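Local coordinates for DNA sulfur modification protein DndE (Escherichia coli, PDB 4LRV) that takes part in DNA phosphorothioation, the sulfur modification of the DNA backbone, probably by binding DNA, at residues Ser42-Ser47 with Trp94-Glu99. Numbering follows the deposited sequence.
Sequences SEFRYS and WAAHVE
The loop that follows helix 28-40 packs here against helix 87-103 through two aromatic side chains, Phe-44 and Tyr-46, which meet Ala-96 and His-97. Both aromatic side chains start toward the helix, each with CG anti to the backbone N (chi1 178° for Phe-44). Phe-44 turns the CD2-CE2 side of its ring to one face of His-97 in a T-shaped (edge-to-face) pair. The ring centroids are 5.3 Å apart and the planes stand at 81°. The nearest atoms are Phe-44 CD2 and His-97 CD2, at 3.6 Å. At the tip of the ring, Phe-44 CZ lies 4.0 Å from Ala-96 CB. The same methyl meets the second aromatic ring, with Tyr-46 CD2 3.7 Å from Ala-96 CB. The small alanine thus touches both rings. Phe-36 also meets the His-97 ring, so helix 28-40 borders this contact too.

The loop is braced by Arg-45. Its NH1 donates to Phe-44 O at 2.7 Å, almost in the guanidinium plane, and to Ser-42 O at 3.1 Å, from above the carbonyl plane. Tyr-46 is anchored at its backbone N by Tyr-82 OH and at its own hydroxyl by Asp-51. An alanine in place of Phe-44 would probably leave the His-97 face without its edge partner and open a gap beside Ala-96. No hydrogen bond joins the two segments. Their union therefore rests on ring and methyl packing, while Arg-45 NH1 and Tyr-82 OH bond the loop backbone and Asp-51 holds the tyrosine hydroxyl.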
ATOM      1  N   SER A  42     -22.081  -7.823  14.586  1.00 18.03           N
ATOM      2  CA  SER A  42     -23.159  -7.235  15.377  1.00 17.44           C
ATOM      3  C   SER A  42     -24.416  -8.110  15.343  1.00 17.39           C
ATOM      4  O   SER A  42     -24.335  -9.316  15.140  1.00 17.31           O
ATOM      5  CB  SER A  42     -23.468  -5.808  14.904  1.00 17.20           C
ATOM      6  OG  SER A  42     -24.017  -5.800  13.590  1.00 17.35           O
ATOM      7  N   GLU A  43     -25.577  -7.486  15.533  1.00 17.80           N
ATOM      8  CA  GLU A  43     -26.851  -8.197  15.720  1.00 17.58           C
ATOM      9  C   GLU A  43     -27.615  -8.354  14.424  1.00 16.76           C
ATOM     10  O   GLU A  43     -28.476  -9.226  14.306  1.00 17.15           O
ATOM     11  CB  GLU A  43     -27.730  -7.437  16.697  1.00 18.19           C
ATOM     12  CG  GLU A  43     -27.000  -6.968  17.931  1.00 21.07           C
ATOM     13  CD  GLU A  43     -27.126  -5.475  18.153  1.00 24.91           C
ATOM     14  OE1 GLU A  43     -26.077  -4.850  18.400  1.00 26.09           O
ATOM     15  OE2 GLU A  43     -28.256  -4.925  18.070  1.00 26.57           O
ATOM     16  N   PHE A  44     -27.314  -7.511  13.450  1.00 15.62           N
ATOM     17  CA  PHE A  44     -27.996  -7.608  12.182  1.00 15.30           C
ATOM     18  C   PHE A  44     -27.820  -9.001  11.570  1.00 14.25           C
ATOM     19  O   PHE A  44     -26.752  -9.590  11.657  1.00 13.44           O
ATOM     20  CB  PHE A  44     -27.519  -6.525  11.213  1.00 15.66           C
ATOM     21  CG  PHE A  44     -28.163  -6.613   9.868  1.00 16.52           C
ATOM     22  CD1 PHE A  44     -29.356  -5.954   9.616  1.00 16.78           C
ATOM     23  CD2 PHE A  44     -27.593  -7.388   8.860  1.00 16.26           C
ATOM     24  CE1 PHE A  44     -29.964  -6.044   8.372  1.00 16.65           C
ATOM     25  CE2 PHE A  44     -28.194  -7.492   7.623  1.00 16.49           C
ATOM     26  CZ  PHE A  44     -29.386  -6.816   7.377  1.00 16.69           C
ATOM     27  N   ARG A  45     -28.898  -9.518  10.984  1.00 13.82           N
ATOM     28  CA  ARG A  45     -28.881 -10.774  10.254  1.00 13.83           C
ATOM     29  C   ARG A  45     -29.864 -10.690   9.102  1.00 14.89           C
ATOM     30  O   ARG A  45     -31.011 -10.251   9.267  1.00 15.71           O
ATOM     31  CB  ARG A  45     -29.258 -11.957  11.147  1.00 13.20           C
ATOM     32  CG  ARG A  45     -28.208 -12.403  12.160  1.00 12.40           C
ATOM     33  CD  ARG A  45     -26.960 -12.951  11.491  1.00 11.45           C
ATOM     34  NE  ARG A  45     -25.983 -13.409  12.475  1.00 12.54           N
ATOM     35  CZ  ARG A  45     -25.116 -12.625  13.116  1.00 13.18           C
ATOM     36  NH1 ARG A  45     -25.093 -11.315  12.897  1.00 13.29           N
ATOM     37  NH2 ARG A  45     -24.272 -13.151  13.995  1.00 13.13           N
ATOM     38  N   TYR A  46     -29.412 -11.109   7.931  1.00 15.23           N
ATOM     39  CA  TYR A  46     -30.293 -11.238   6.795  1.00 15.86           C
ATOM     40  C   TYR A  46     -31.320 -12.349   7.034  1.00 16.46           C
ATOM     41  O   TYR A  46     -31.032 -13.350   7.684  1.00 16.53           O
ATOM     42  CB  TYR A  46     -29.489 -11.522   5.523  1.00 15.36           C
ATOM     43  CG  TYR A  46     -30.354 -11.782   4.312  1.00 15.65           C
ATOM     44  CD1 TYR A  46     -30.746 -13.077   3.982  1.00 15.68           C
ATOM     45  CD2 TYR A  46     -30.796 -10.733   3.511  1.00 16.37           C
ATOM     46  CE1 TYR A  46     -31.542 -13.323   2.878  1.00 17.30           C
ATOM     47  CE2 TYR A  46     -31.602 -10.971   2.400  1.00 17.05           C
ATOM     48  CZ  TYR A  46     -31.965 -12.267   2.087  1.00 18.03           C
ATOM     49  OH  TYR A  46     -32.761 -12.521   0.990  1.00 19.47           O
ATOM     50  N   SER A  47     -32.513 -12.164   6.484  1.00 17.62           N
ATOM     51  CA  SER A  47     -33.512 -13.213   6.464  1.00 18.94           C
ATOM     52  C   SER A  47     -34.346 -13.045   5.189  1.00 20.21           C
ATOM     53  O   SER A  47     -34.805 -11.946   4.895  1.00 20.34           O
ATOM     54  CB  SER A  47     -34.377 -13.155   7.723  1.00 18.44           C
ATOM     55  OG  SER A  47     -35.081 -14.365   7.898  1.00 16.88           O
ATOM     56  N   TRP A  94     -25.018 -11.157   1.560  1.00 12.50           N
ATOM     57  CA  TRP A  94     -23.752 -10.396   1.503  1.00 12.33           C
ATOM     58  C   TRP A  94     -24.026  -8.901   1.305  1.00 12.18           C
ATOM     59  O   TRP A  94     -23.467  -8.073   2.010  1.00 12.28           O
ATOM     60  CB  TRP A  94     -22.786 -10.926   0.410  1.00 12.29           C
ATOM     61  CG  TRP A  94     -21.631  -9.960   0.112  1.00 11.44           C
ATOM     62  CD1 TRP A  94     -20.550  -9.725   0.897  1.00 11.23           C
ATOM     63  CD2 TRP A  94     -21.490  -9.090  -1.030  1.00 10.54           C
ATOM     64  NE1 TRP A  94     -19.739  -8.772   0.322  1.00 10.90           N
ATOM     65  CE2 TRP A  94     -20.294  -8.366  -0.859  1.00 10.05           C
ATOM     66  CE3 TRP A  94     -22.259  -8.858  -2.180  1.00  9.64           C
ATOM     67  CZ2 TRP A  94     -19.843  -7.423  -1.790  1.00 10.55           C
ATOM     68  CZ3 TRP A  94     -21.820  -7.921  -3.098  1.00 10.13           C
ATOM     69  CH2 TRP A  94     -20.614  -7.214  -2.902  1.00 10.64           C
ATOM     70  N   ALA A  95     -24.895  -8.572   0.355  1.00 12.11           N
ATOM     71  CA  ALA A  95     -25.275  -7.180   0.090  1.00 12.48           C
ATOM     72  C   ALA A  95     -25.971  -6.506   1.275  1.00 12.40           C
ATOM     73  O   ALA A  95     -25.645  -5.378   1.630  1.00 12.31           O
ATOM     74  CB  ALA A  95     -26.144  -7.089  -1.160  1.00 12.17           C
ATOM     75  N   ALA A  96     -26.925  -7.201   1.887  1.00 12.40           N
ATOM     76  CA  ALA A  96     -27.619  -6.664   3.042  1.00 12.62           C
ATOM     77  C   ALA A  96     -26.625  -6.308   4.152  1.00 13.28           C
ATOM     78  O   ALA A  96     -26.747  -5.250   4.778  1.00 13.50           O
ATOM     79  CB  ALA A  96     -28.669  -7.647   3.543  1.00 12.34           C
ATOM     80  N   HIS A  97     -25.646  -7.188   4.381  1.00 12.88           N
ATOM     81  CA  HIS A  97     -24.592  -6.937   5.344  1.00 12.93           C
ATOM     82  C   HIS A  97     -23.697  -5.755   4.983  1.00 13.12           C
ATOM     83  O   HIS A  97     -23.277  -5.013   5.861  1.00 13.02           O
ATOM     84  CB  HIS A  97     -23.742  -8.190   5.574  1.00 12.89           C
ATOM     85  CG  HIS A  97     -24.248  -9.060   6.680  1.00 12.45           C
ATOM     86  ND1 HIS A  97     -24.690 -10.351   6.475  1.00 11.51           N
ATOM     87  CD2 HIS A  97     -24.416  -8.806   7.999  1.00 11.64           C
ATOM     88  CE1 HIS A  97     -25.087 -10.863   7.625  1.00 11.70           C
ATOM     89  NE2 HIS A  97     -24.932  -9.946   8.565  1.00 12.27           N
ATOM     90  N   VAL A  98     -23.400  -5.571   3.701  1.00 13.46           N
ATOM     91  CA  VAL A  98     -22.592  -4.416   3.310  1.00 13.70           C
ATOM     92  C   VAL A  98     -23.370  -3.130   3.589  1.00 14.11           C
ATOM     93  O   VAL A  98     -22.824  -2.181   4.164  1.00 13.80           O
ATOM     94  CB  VAL A  98     -22.084  -4.502   1.851  1.00 13.40           C
ATOM     95  CG1 VAL A  98     -21.328  -3.246   1.484  1.00 13.33           C
ATOM     96  CG2 VAL A  98     -21.163  -5.693   1.696  1.00 13.20           C
ATOM     97  N   GLU A  99     -24.654  -3.136   3.231  1.00 14.61           N
ATOM     98  CA  GLU A  99     -25.547  -1.997   3.472  1.00 15.80           C
ATOM     99  C   GLU A  99     -25.659  -1.675   4.955  1.00 15.75           C
ATOM    100  O   GLU A  99     -25.517  -0.518   5.356  1.00 16.01           O
ATOM    101  CB  GLU A  99     -26.938  -2.269   2.889  1.00 16.29           C
ATOM    102  CG  GLU A  99     -28.020  -1.270   3.252  1.00 19.24           C
ATOM    103  CD  GLU A  99     -29.432  -1.816   2.996  1.00 24.55           C
ATOM    104  OE1 GLU A  99     -29.571  -3.038   2.714  1.00 26.21           O
ATOM    105  OE2 GLU A  99     -30.411  -1.027   3.071  1.00 25.97           O
TER